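Phosphoserine aminotransferase SerC (Cytophaga hutchinsonii ATCC 33406, PDB 3FFR) probably catalyses the pyridoxal-phosphate-dependent transfer of an amino group between phosphoserine and 2-oxoglutarate, a step of serine biosynthesis. Local coordinates at residues N279-S284 against Q355-K360; E313-L318 against D322-A327; K286-G291 against T335-A340; I6-G11 against P343-E348. All coordinates share one frame; numbering follows the deposited sequence.

Contact 1: N279-S284 against Q355-K360; sequences NTYIES and QTLKEK
The phenol ring of Tyr281 reaches over to helix 347-360 and lodges between Leu357 and Lys358, consecutive residues that touch different parts of it. The CD1-CE1 side of the ring runs beside the aliphatic stem of Lys358, with CD1 of Tyr281 3.3 Å from CG of Lys358. At the other ortho-meta pair, CE2 of Tyr281 meets CB of Leu357 at 3.6 Å, and CD1 of Leu357 lies 3.9 Å from the same CE2. Because CG of Tyr281 stands anti to the backbone N (chi1 161°), the ring projects out of its own helix, crossing Leu357 at about a right angle and sliding past Lys358 in the opposite direction. Helices 264-284 and 347-360 belong to the C-terminal part of this class-V aminotransferase, where they pack beside a mixed five-stranded sheet. Ile282 of the first helix lies on Ile303 and Ala305 of strand 302-307, while Leu357 of the second continues onto Ile314 and Leu318 of helix 311-318. The phenol oxygen of Tyr281 comes within 3.3 Å of the carbonyl O of Leu357, but its hydrogen bond goes to O of Gly362, the C-terminal residue, which gives the hydroxyl of the buried Tyr281 its polar partner. Lys358 bends at chi3 (64°), and its ammonium end leads away from residues 279-284.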
loop_
_atom_site.group_PDB
_atom_site.type_symbol
_atom_site.label_atom_id
_atom_site.label_comp_id
_atom_site.label_asym_id
_atom_site.label_seq_id
_atom_site.Cartn_x
_atom_site.Cartn_y
_atom_site.Cartn_z
ATOM N N ASN A 279 29.877 12.384 -13.572
ATOM C CA ASN A 279 29.880 13.756 -14.071
ATOM C C ASN A 279 31.190 14.087 -14.784
ATOM O O ASN A 279 31.211 14.827 -15.757
ATOM C CB ASN A 279 29.532 14.741 -12.947
ATOM C CG ASN A 279 28.081 14.627 -12.537
ATOM O OD1 ASN A 279 27.220 14.319 -13.376
ATOM N ND2 ASN A 279 27.781 14.903 -11.251
ATOM N N THR A 280 32.268 13.514 -14.297
ATOM C CA THR A 280 33.584 13.729 -14.924
ATOM C C THR A 280 33.562 13.202 -16.362
ATOM O O THR A 280 34.134 13.800 -17.287
ATOM C CB THR A 280 34.714 13.056 -14.105
ATOM O OG1 THR A 280 34.841 13.754 -12.850
ATOM C CG2 THR A 280 36.074 13.144 -14.871
ATOM N N TYR A 281 32.865 12.086 -16.528
ATOM C CA TYR A 281 32.723 11.441 -17.841
ATOM C C TYR A 281 31.845 12.313 -18.720
ATOM O O TYR A 281 32.181 12.607 -19.869
ATOM C CB TYR A 281 32.169 10.027 -17.728
ATOM C CG TYR A 281 31.572 9.454 -19.015
ATOM C CD1 TYR A 281 32.346 9.306 -20.158
ATOM C CD2 TYR A 281 30.221 9.049 -19.066
ATOM C CE1 TYR A 281 31.818 8.778 -21.315
ATOM C CE2 TYR A 281 29.685 8.536 -20.211
ATOM C CZ TYR A 281 30.489 8.405 -21.345
ATOM O OH TYR A 281 29.955 7.866 -22.501
ATOM N N ILE A 282 30.768 12.828 -18.148
ATOM C CA ILE A 282 29.863 13.670 -18.943
ATOM C C ILE A 282 30.617 14.940 -19.389
ATOM O O ILE A 282 30.374 15.455 -20.481
ATOM C CB ILE A 282 28.556 14.040 -18.192
ATOM C CG1 ILE A 282 27.749 12.768 -17.881
ATOM C CG2 ILE A 282 27.717 15.012 -19.021
ATOM C CD1 ILE A 282 26.569 12.987 -16.894
ATOM N N GLU A 283 31.526 15.448 -18.554
ATOM C CA GLU A 283 32.244 16.686 -18.933
ATOM C C GLU A 283 32.938 16.599 -20.282
ATOM O O GLU A 283 33.082 17.616 -20.967
ATOM C CB GLU A 283 33.309 17.108 -17.913
ATOM C CG GLU A 283 32.785 17.596 -16.556
ATOM C CD GLU A 283 31.996 18.899 -16.570
ATOM O OE1 GLU A 283 31.902 19.571 -17.610
ATOM O OE2 GLU A 283 31.437 19.237 -15.480
ATOM N N SER A 284 33.382 15.403 -20.647
ATOM C CA SER A 284 34.164 15.239 -21.874
ATOM C C SER A 284 33.567 14.278 -22.897
ATOM O O SER A 284 34.157 14.050 -23.951
ATOM C CB SER A 284 35.603 14.825 -21.553
ATOM O OG SER A 284 35.659 13.573 -20.919
ATOM N N GLN A 355 33.085 3.092 -17.196
ATOM C CA GLN A 355 34.144 2.565 -18.047
ATOM C C GLN A 355 33.564 1.980 -19.316
ATOM O O GLN A 355 34.131 2.110 -20.412
ATOM C CB GLN A 355 34.961 1.503 -17.320
ATOM C CG GLN A 355 35.868 0.701 -18.237
ATOM C CD GLN A 355 36.508 -0.454 -17.497
ATOM O OE1 GLN A 355 37.377 -0.248 -16.639
ATOM N NE2 GLN A 355 36.075 -1.687 -17.818
ATOM N N THR A 356 32.416 1.345 -19.158
ATOM C CA THR A 356 31.758 0.682 -20.276
ATOM C C THR A 356 31.228 1.747 -21.221
ATOM O O THR A 356 31.374 1.650 -22.440
ATOM C CB THR A 356 30.656 -0.279 -19.800
ATOM O OG1 THR A 356 31.239 -1.270 -18.940
ATOM C CG2 THR A 356 29.980 -0.952 -20.969
ATOM N N LEU A 357 30.643 2.792 -20.640
ATOM C CA LEU A 357 30.113 3.886 -21.457
ATOM C C LEU A 357 31.244 4.566 -22.240
ATOM O O LEU A 357 31.110 4.904 -23.419
ATOM C CB LEU A 357 29.401 4.920 -20.600
ATOM C CG LEU A 357 28.034 4.453 -20.067
ATOM C CD1 LEU A 357 27.487 5.489 -19.088
ATOM C CD2 LEU A 357 27.008 4.191 -21.189
ATOM N N LYS A 358 32.354 4.766 -21.558
ATOM C CA LYS A 358 33.496 5.441 -22.177
ATOM C C LYS A 358 34.032 4.676 -23.352
ATOM O O LYS A 358 34.387 5.247 -24.399
ATOM C CB LYS A 358 34.630 5.615 -21.173
ATOM C CG LYS A 358 34.300 6.614 -20.092
ATOM C CD LYS A 358 35.268 6.564 -18.928
ATOM C CE LYS A 358 36.674 6.935 -19.319
ATOM N NZ LYS A 358 37.513 6.966 -18.083
ATOM N N GLU A 359 34.076 3.373 -23.157
ATOM C CA GLU A 359 34.672 2.468 -24.133
ATOM C C GLU A 359 33.784 2.201 -25.318
ATOM O O GLU A 359 34.271 2.154 -26.449
ATOM C CB GLU A 359 35.082 1.147 -23.478
ATOM C CG GLU A 359 36.249 1.286 -22.503
ATOM C CD GLU A 359 36.698 -0.049 -21.896
ATOM O OE1 GLU A 359 36.098 -1.089 -22.230
ATOM O OE2 GLU A 359 37.651 -0.048 -21.079
ATOM N N LYS A 360 32.483 2.085 -25.065
ATOM C CA LYS A 360 31.526 1.689 -26.102
ATOM C C LYS A 360 30.684 2.814 -26.690
ATOM O O LYS A 360 30.138 2.677 -27.783
ATOM C CB LYS A 360 30.596 0.616 -25.542
ATOM C CG LYS A 360 31.323 -0.558 -24.859
ATOM C CD LYS A 360 32.189 -1.362 -25.835
ATOM C CE LYS A 360 31.311 -2.189 -26.765
ATOM N NZ LYS A 360 32.119 -2.922 -27.819
#

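Contact 2: E313-L318 against D322-A327; sequences EINKIL and DMAVGA
Leu318 and Val325 form the apolar centre, their side chains crossing at about a right angle with CD1 of Leu318 3.9 Å from CG1 of Val325. The other methyl of the leucine, CD2, faces CE of the selenomethionine Met323 at 4.4 Å, while CB of Leu318 rests 3.3 Å from the carbonyl O of Met323. Ile314 adds a looser methyl contact to CG2 of Val325, and both residues also touch Ile337 of strand 336-340. Further out, the amide of Asn315 grips both backbone polar groups of a single residue. Its OD1 accepts the N-H of Val325 over 2.9 Å in a nearly straight bond (169°), and its ND2 donates to the carbonyl O of Val325, also at 2.9 Å. The latter acceptor lies close to the amide plane, so the two bonds fix the rotation of the group and tell its oxygen from its nitrogen. CG of Asn315 sits beside its backbone N (chi1 -82°), which turns the amide along the helix flank onto the strand. A water then donates to the carbonyl O of Asn315 (2.6 Å) and to the carbonyl O of Met323 (2.7 Å), joining the two backbones. At the helix end, Met323 N gives only a weak bond to the carbonyl O of Leu318. Helix 313-318 and strand 323-327 run nearly antiparallel (162°): a helix followed by a tight connection into an antiparallel strand, set in the C-terminal alpha-beta domain with its mixed sheet, as in class-V aminotransferases.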
loop_
_atom_site.group_PDB
_atom_site.type_symbol
_atom_site.label_atom_id
_atom_site.label_comp_id
_atom_site.label_asym_id
_atom_site.label_seq_id
_atom_site.Cartn_x
_atom_site.Cartn_y
_atom_site.Cartn_z
ATOM N N GLU A 313 19.356 2.288 -27.743
ATOM C CA GLU A 313 20.617 1.838 -28.361
ATOM C C GLU A 313 21.704 1.716 -27.312
ATOM O O GLU A 313 22.519 0.791 -27.331
ATOM C CB GLU A 313 21.053 2.754 -29.484
ATOM C CG GLU A 313 20.221 2.580 -30.726
ATOM C CD GLU A 313 20.216 1.130 -31.215
ATOM O OE1 GLU A 313 21.289 0.480 -31.174
ATOM O OE2 GLU A 313 19.135 0.645 -31.625
ATOM N N ILE A 314 21.705 2.662 -26.379
ATOM C CA ILE A 314 22.680 2.650 -25.301
ATOM C C ILE A 314 22.475 1.389 -24.461
ATOM O O ILE A 314 23.425 0.688 -24.106
ATOM C CB ILE A 314 22.577 3.948 -24.408
ATOM C CG1 ILE A 314 22.991 5.190 -25.221
ATOM C CG2 ILE A 314 23.437 3.820 -23.150
ATOM C CD1 ILE A 314 22.571 6.538 -24.580
ATOM N N ASN A 315 21.224 1.121 -24.123
ATOM C CA ASN A 315 20.902 -0.028 -23.282
ATOM C C ASN A 315 21.180 -1.361 -23.999
ATOM O O ASN A 315 21.541 -2.350 -23.373
ATOM C CB ASN A 315 19.486 0.040 -22.722
ATOM C CG ASN A 315 19.425 0.944 -21.475
ATOM O OD1 ASN A 315 20.368 0.934 -20.667
ATOM N ND2 ASN A 315 18.341 1.710 -21.324
ATOM N N LYS A 316 21.065 -1.343 -25.313
ATOM C CA LYS A 316 21.351 -2.561 -26.112
ATOM C C LYS A 316 22.852 -2.869 -26.012
ATOM O O LYS A 316 23.267 -4.010 -25.874
ATOM C CB LYS A 316 20.915 -2.390 -27.571
ATOM N N ILE A 317 23.653 -1.812 -26.047
ATOM C CA ILE A 317 25.105 -1.909 -25.902
ATOM C C ILE A 317 25.500 -2.363 -24.487
ATOM O O ILE A 317 26.428 -3.169 -24.310
ATOM C CB ILE A 317 25.808 -0.557 -26.253
ATOM C CG1 ILE A 317 25.794 -0.371 -27.775
ATOM C CG2 ILE A 317 27.241 -0.530 -25.703
ATOM C CD1 ILE A 317 26.321 0.970 -28.227
ATOM N N LEU A 318 24.761 -1.869 -23.487
ATOM C CA LEU A 318 25.036 -2.213 -22.073
ATOM C C LEU A 318 24.553 -3.597 -21.651
ATOM O O LEU A 318 25.062 -4.208 -20.698
ATOM C CB LEU A 318 24.387 -1.179 -21.133
ATOM C CG LEU A 318 24.883 0.264 -21.135
ATOM C CD1 LEU A 318 24.052 1.046 -20.123
ATOM C CD2 LEU A 318 26.377 0.322 -20.804
ATOM N N ASP A 322 25.535 -6.603 -18.534
ATOM C CA ASP A 322 24.625 -6.719 -17.382
ATOM C C ASP A 322 24.378 -5.420 -16.626
ATOM O O ASP A 322 24.472 -5.351 -15.386
ATOM C CB ASP A 322 25.137 -7.770 -16.413
ATOM C CG ASP A 322 24.711 -9.169 -16.815
ATOM O OD1 ASP A 322 23.572 -9.336 -17.333
ATOM O OD2 ASP A 322 25.509 -10.086 -16.574
HETATM N N MSE A 323 24.074 -4.398 -17.405
HETATM C CA MSE A 323 23.707 -3.080 -16.865
HETATM C C MSE A 323 22.643 -2.419 -17.724
HETATM O O MSE A 323 22.474 -2.735 -18.903
HETATM C CB MSE A 323 24.924 -2.153 -16.778
HETATM C CG MSE A 323 26.018 -2.677 -15.838
HETATM SE SE MSE A 323 27.531 -1.496 -15.682
HETATM C CE MSE A 323 28.272 -1.734 -17.463
ATOM N N ALA A 324 21.903 -1.520 -17.091
ATOM C CA ALA A 324 20.908 -0.696 -17.787
ATOM C C ALA A 324 20.765 0.648 -17.087
ATOM O O ALA A 324 20.921 0.734 -15.879
ATOM C CB ALA A 324 19.544 -1.396 -17.856
ATOM N N VAL A 325 20.517 1.679 -17.879
ATOM C CA VAL A 325 20.239 3.032 -17.376
ATOM C C VAL A 325 18.792 3.376 -17.738
ATOM O O VAL A 325 18.171 2.735 -18.580
ATOM C CB VAL A 325 21.206 4.092 -17.953
ATOM C CG1 VAL A 325 22.640 3.684 -17.643
ATOM C CG2 VAL A 325 21.000 4.301 -19.443
ATOM N N GLY A 326 18.259 4.388 -17.085
ATOM C CA GLY A 326 16.928 4.831 -17.420
ATOM C C GLY A 326 16.935 5.723 -18.640
ATOM O O GLY A 326 17.914 6.393 -18.952
ATOM N N ALA A 327 15.815 5.683 -19.346
ATOM C CA ALA A 327 15.540 6.647 -20.412
ATOM C C ALA A 327 14.933 7.895 -19.806
ATOM O O ALA A 327 14.445 7.891 -18.666
ATOM C CB ALA A 327 14.565 6.052 -21.425
HETATM O O HOH W 1 20.745 -2.912 -20.923
#

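Contact 3: K286-G291 against T335-A340; sequences KVFSFG and TQIRIA
Gln336 NE2, 3.9 Å from CA of Gly291, is held by two acceptors: OD1 of Asn306 and a water that takes its N-H at 3.0 Å. The water in turn donates to the carbonyl O of Gly291 at 2.9 Å, so the amide is tied to residues 286-291 through solvent. The glutamine chain is extended beyond CG (chi2 -174°), which carries its amide out to the glycine. On the apolar side, CD1 of Ile337 presses against the Phe288 ring, 3.4 Å from CE1 of Phe288, and the two side chains meet at about a right angle. CG1 of Ile337 lies between its own backbone N and carbonyl carbon (chi1 62°), and its terminal methyl is thereby directed at the ring. Val287 contributes from its own segment: its CG1 sits 4.0 Å above the plane of the Phe288 ring, over the centre. Strands 288-290 and 336-340 are not adjacent in the mixed sheet. Strand 302-307 runs between them, pairing with both, and Ile314 of helix 311-318 packs on Phe288 and Ile337 alike.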
loop_
_atom_site.group_PDB
_atom_site.type_symbol
_atom_site.label_atom_id
_atom_site.label_comp_id
_atom_site.label_asym_id
_atom_site.label_seq_id
_atom_site.Cartn_x
_atom_site.Cartn_y
_atom_site.Cartn_z
ATOM N N LYS A 286 31.536 12.644 -25.914
ATOM C CA LYS A 286 31.175 13.083 -27.256
ATOM C C LYS A 286 29.686 12.820 -27.538
ATOM O O LYS A 286 29.147 13.296 -28.529
ATOM C CB LYS A 286 32.059 12.399 -28.337
ATOM N N VAL A 287 29.018 12.137 -26.611
ATOM C CA VAL A 287 27.595 11.775 -26.761
ATOM C C VAL A 287 26.673 12.423 -25.708
ATOM O O VAL A 287 25.591 12.925 -26.018
ATOM C CB VAL A 287 27.445 10.256 -26.740
ATOM C CG1 VAL A 287 25.943 9.783 -26.590
ATOM C CG2 VAL A 287 28.085 9.687 -28.060
ATOM N N PHE A 288 27.159 12.427 -24.481
ATOM C CA PHE A 288 26.408 12.970 -23.351
ATOM C C PHE A 288 26.796 14.369 -22.974
ATOM O O PHE A 288 27.952 14.778 -23.082
ATOM C CB PHE A 288 26.579 12.056 -22.125
ATOM C CG PHE A 288 26.151 10.656 -22.362
ATOM C CD1 PHE A 288 24.805 10.330 -22.566
ATOM C CD2 PHE A 288 27.094 9.631 -22.404
ATOM C CE1 PHE A 288 24.446 9.008 -22.833
ATOM C CE2 PHE A 288 26.719 8.308 -22.644
ATOM C CZ PHE A 288 25.407 8.007 -22.859
ATOM N N SER A 289 25.781 15.109 -22.548
ATOM C CA SER A 289 25.959 16.441 -21.999
ATOM C C SER A 289 25.006 16.603 -20.814
ATOM O O SER A 289 24.124 15.760 -20.596
ATOM C CB SER A 289 25.670 17.503 -23.053
ATOM O OG SER A 289 24.382 17.354 -23.620
ATOM N N PHE A 290 25.148 17.684 -20.052
ATOM C CA PHE A 290 24.282 17.847 -18.875
ATOM C C PHE A 290 22.858 18.227 -19.224
ATOM O O PHE A 290 22.618 19.162 -19.971
ATOM C CB PHE A 290 24.891 18.873 -17.907
ATOM C CG PHE A 290 26.199 18.410 -17.352
ATOM C CD1 PHE A 290 26.234 17.404 -16.416
ATOM C CD2 PHE A 290 27.386 18.895 -17.839
ATOM C CE1 PHE A 290 27.433 16.905 -15.952
ATOM C CE2 PHE A 290 28.575 18.406 -17.367
ATOM C CZ PHE A 290 28.594 17.407 -16.428
ATOM N N GLY A 291 21.905 17.528 -18.622
ATOM C CA GLY A 291 20.486 17.817 -18.849
ATOM C C GLY A 291 19.995 19.048 -18.110
ATOM O O GLY A 291 18.917 19.588 -18.390
ATOM N N THR A 335 15.738 11.507 -25.940
ATOM C CA THR A 335 16.786 12.528 -25.946
ATOM C C THR A 335 17.588 12.720 -24.668
ATOM O O THR A 335 18.508 13.555 -24.628
ATOM C CB THR A 335 16.191 13.857 -26.339
ATOM O OG1 THR A 335 15.140 14.181 -25.425
ATOM C CG2 THR A 335 15.628 13.756 -27.788
ATOM N N GLN A 336 17.210 11.984 -23.629
ATOM C CA GLN A 336 17.957 12.013 -22.378
ATOM C C GLN A 336 18.050 10.629 -21.786
ATOM O O GLN A 336 17.259 9.768 -22.103
ATOM C CB GLN A 336 17.279 12.921 -21.320
ATOM C CG GLN A 336 17.070 14.369 -21.689
ATOM C CD GLN A 336 16.522 15.203 -20.533
ATOM O OE1 GLN A 336 15.522 14.837 -19.896
ATOM N NE2 GLN A 336 17.174 16.337 -20.264
ATOM N N ILE A 337 19.061 10.425 -20.952
ATOM C CA ILE A 337 19.107 9.245 -20.078
ATOM C C ILE A 337 19.077 9.745 -18.629
ATOM O O ILE A 337 19.355 10.912 -18.332
ATOM C CB ILE A 337 20.296 8.292 -20.311
ATOM C CG1 ILE A 337 21.645 8.987 -20.035
ATOM C CG2 ILE A 337 20.202 7.616 -21.730
ATOM C CD1 ILE A 337 22.827 8.042 -19.979
ATOM N N ARG A 338 18.706 8.844 -17.736
ATOM C CA ARG A 338 18.634 9.137 -16.308
ATOM C C ARG A 338 19.354 8.001 -15.592
ATOM O O ARG A 338 18.957 6.827 -15.691
ATOM C CB ARG A 338 17.179 9.241 -15.866
ATOM C CG ARG A 338 16.344 10.243 -16.677
ATOM C CD ARG A 338 15.012 10.499 -15.979
ATOM N NE ARG A 338 14.099 9.358 -16.119
ATOM C CZ ARG A 338 13.055 9.141 -15.353
ATOM N NH1 ARG A 338 12.807 9.924 -14.305
ATOM N NH2 ARG A 338 12.302 8.080 -15.566
ATOM N N ILE A 339 20.447 8.362 -14.934
ATOM C CA ILE A 339 21.287 7.412 -14.208
ATOM C C ILE A 339 21.058 7.549 -12.709
ATOM O O ILE A 339 21.416 8.547 -12.105
ATOM C CB ILE A 339 22.787 7.619 -14.523
ATOM C CG1 ILE A 339 23.083 7.479 -16.011
ATOM C CG2 ILE A 339 23.632 6.620 -13.727
ATOM C CD1 ILE A 339 24.511 7.917 -16.436
ATOM N N ALA A 340 20.424 6.535 -12.132
ATOM C CA ALA A 340 20.205 6.483 -10.695
ATOM C C ALA A 340 21.554 6.230 -10.019
ATOM O O ALA A 340 22.364 5.403 -10.467
ATOM C CB ALA A 340 19.194 5.395 -10.314
HETATM O O HOH W 2 16.620 17.973 -17.797
#

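Contact 4: I6-G11 against P343-E348; sequences IYFTPG and PAHSLE
The turn that leads into helix 347-360 is fastened here to strand 6-8, outermost in the five-stranded sheet of this chain, just before the loop in which Gly11 touches a bound serine. His345 makes the polar link: its NE2 donates to the carbonyl O of Tyr7 at 2.9 Å with an N-H...O angle of 162°. The acceptor lies at the edge of the imidazole, close to the ring plane, although the donor is tilted out of the plane of the Tyr7 carbonyl. The same ring also touches Phe8. Their planes are nearly parallel (21°) but slid apart, with centroids 4.9 Å from each other, so overlap is slight and the closest pair is CD2 of His345 with CD1 of Phe8 at 3.6 Å. With CG beside its backbone N (chi1 -57°), His345 directs its ring at the strand. Ser346 follows as the N-cap of the helix, and its backbone N is bonded to OE1 of Gln349. Tyr7 also packs against Val33 of the second subunit, which places the strand near the dimer interface. The other imidazole nitrogen, ND1 of His345, pairs with the backbone N of Phe342. Serving as donor at NE2 and acceptor at ND1, the ring is probably neutral with its proton on NE2, and its rotation is fixed from both ends.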
loop_
_atom_site.group_PDB
_atom_site.type_symbol
_atom_site.label_atom_id
_atom_site.label_comp_id
_atom_site.label_asym_id
_atom_site.label_seq_id
_atom_site.Cartn_x
_atom_site.Cartn_y
_atom_site.Cartn_z
ATOM N N ILE A 6 22.233 -5.142 -13.658
ATOM C CA ILE A 6 22.250 -4.084 -12.642
ATOM C C ILE A 6 21.509 -2.886 -13.230
ATOM O O ILE A 6 21.857 -2.376 -14.306
ATOM C CB ILE A 6 23.690 -3.716 -12.234
ATOM C CG1 ILE A 6 24.425 -4.989 -11.774
ATOM C CG2 ILE A 6 23.716 -2.588 -11.164
ATOM C CD1 ILE A 6 23.731 -5.744 -10.632
ATOM N N TYR A 7 20.496 -2.432 -12.493
ATOM C CA TYR A 7 19.619 -1.371 -12.966
ATOM C C TYR A 7 19.928 -0.009 -12.348
ATOM O O TYR A 7 19.715 0.186 -11.164
ATOM C CB TYR A 7 18.155 -1.749 -12.630
ATOM C CG TYR A 7 17.588 -2.923 -13.381
ATOM C CD1 TYR A 7 17.964 -4.226 -13.078
ATOM C CD2 TYR A 7 16.639 -2.734 -14.367
ATOM C CE1 TYR A 7 17.435 -5.290 -13.756
ATOM C CE2 TYR A 7 16.102 -3.788 -15.043
ATOM C CZ TYR A 7 16.496 -5.068 -14.742
ATOM O OH TYR A 7 15.941 -6.119 -15.429
ATOM N N PHE A 8 20.400 0.921 -13.182
ATOM C CA PHE A 8 20.632 2.286 -12.742
ATOM C C PHE A 8 19.423 3.127 -13.132
ATOM O O PHE A 8 19.537 4.239 -13.655
ATOM C CB PHE A 8 21.913 2.852 -13.371
ATOM C CG PHE A 8 23.157 2.079 -12.997
ATOM C CD1 PHE A 8 23.898 2.421 -11.876
ATOM C CD2 PHE A 8 23.583 1.017 -13.780
ATOM C CE1 PHE A 8 25.044 1.744 -11.538
ATOM C CE2 PHE A 8 24.721 0.316 -13.454
ATOM C CZ PHE A 8 25.465 0.680 -12.317
ATOM N N THR A 9 18.245 2.581 -12.828
ATOM C CA THR A 9 16.954 3.205 -13.129
ATOM C C THR A 9 16.435 3.970 -11.878
ATOM O O THR A 9 16.668 3.558 -10.749
ATOM C CB THR A 9 15.941 2.164 -13.590
ATOM O OG1 THR A 9 15.968 1.110 -12.628
ATOM C CG2 THR A 9 16.312 1.611 -14.964
ATOM N N PRO A 10 15.750 5.094 -12.090
ATOM C CA PRO A 10 15.450 5.971 -10.943
ATOM C C PRO A 10 14.224 5.706 -10.116
ATOM O O PRO A 10 13.619 6.640 -9.607
ATOM C CB PRO A 10 15.392 7.359 -11.586
ATOM C CG PRO A 10 14.858 7.078 -12.950
ATOM C CD PRO A 10 15.556 5.795 -13.370
ATOM N N GLY A 11 13.876 4.443 -9.992
ATOM C CA GLY A 11 12.796 3.995 -9.094
ATOM C C GLY A 11 11.565 3.420 -9.753
ATOM O O GLY A 11 10.954 4.070 -10.606
ATOM N N PRO A 343 22.086 4.443 -2.777
ATOM C CA PRO A 343 23.004 3.678 -1.908
ATOM C C PRO A 343 23.219 2.254 -2.359
ATOM O O PRO A 343 24.292 1.683 -2.123
ATOM C CB PRO A 343 22.341 3.780 -0.531
ATOM C CG PRO A 343 21.702 5.175 -0.582
ATOM C CD PRO A 343 21.144 5.257 -1.981
ATOM N N ALA A 344 22.217 1.693 -3.028
ATOM C CA ALA A 344 22.276 0.294 -3.532
ATOM C C ALA A 344 23.309 0.095 -4.591
ATOM O O ALA A 344 23.748 -1.036 -4.850
ATOM C CB ALA A 344 20.923 -0.166 -4.085
ATOM N N HIS A 345 23.673 1.193 -5.236
ATOM C CA HIS A 345 24.687 1.143 -6.311
ATOM C C HIS A 345 26.059 1.367 -5.704
ATOM O O HIS A 345 26.294 2.364 -5.035
ATOM C CB HIS A 345 24.402 2.218 -7.370
ATOM C CG HIS A 345 23.037 2.103 -7.977
ATOM N ND1 HIS A 345 22.020 2.992 -7.705
ATOM C CD2 HIS A 345 22.519 1.185 -8.832
ATOM C CE1 HIS A 345 20.926 2.610 -8.347
ATOM N NE2 HIS A 345 21.202 1.518 -9.038
ATOM N N SER A 346 26.953 0.407 -5.889
ATOM C CA SER A 346 28.296 0.544 -5.336
ATOM C C SER A 346 29.204 1.317 -6.260
ATOM O O SER A 346 28.956 1.474 -7.459
ATOM C CB SER A 346 28.945 -0.812 -5.102
ATOM O OG SER A 346 29.137 -1.470 -6.350
ATOM N N LEU A 347 30.287 1.755 -5.659
ATOM C CA LEU A 347 31.338 2.473 -6.375
ATOM C C LEU A 347 31.845 1.606 -7.521
ATOM O O LEU A 347 32.045 2.083 -8.648
ATOM C CB LEU A 347 32.478 2.819 -5.428
ATOM C CG LEU A 347 33.637 3.632 -6.031
ATOM C CD1 LEU A 347 33.127 4.968 -6.546
ATOM C CD2 LEU A 347 34.738 3.837 -4.987
ATOM N N GLU A 348 31.986 0.311 -7.256
ATOM C CA GLU A 348 32.538 -0.557 -8.299
ATOM C C GLU A 348 31.559 -0.711 -9.435
ATOM O O GLU A 348 31.978 -0.746 -10.585
ATOM C CB GLU A 348 33.023 -1.917 -7.790
ATOM C CG GLU A 348 33.636 -2.775 -8.918
ATOM C CD GLU A 348 34.621 -2.015 -9.832
ATOM O OE1 GLU A 348 35.590 -1.381 -9.333
ATOM O OE2 GLU A 348 34.436 -2.071 -11.075
#

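All four contacts lie on the same side of the chain's centre, around the mixed five-stranded sheet ordered 6-8, 323-327, 336-340, 302-307, 288-290. Contact 4 supplies one strand that is outermost within this chain and contact 3 the other, while contact 2 brings in strand 323-327, hydrogen-bonded to both 6-8 and 336-340. Contacts 1 and 4 share helix 347-360, with centres about 17 Å apart; contacts 1 and 3 are closest, at about 11 Å. Along the chain, contact 2 is nested inside contact 3, which is nested inside contact 1, whereas contacts 1 and 4 cross. The N-terminal strand is thus built into a domain otherwise formed by the C-terminal part of the chain.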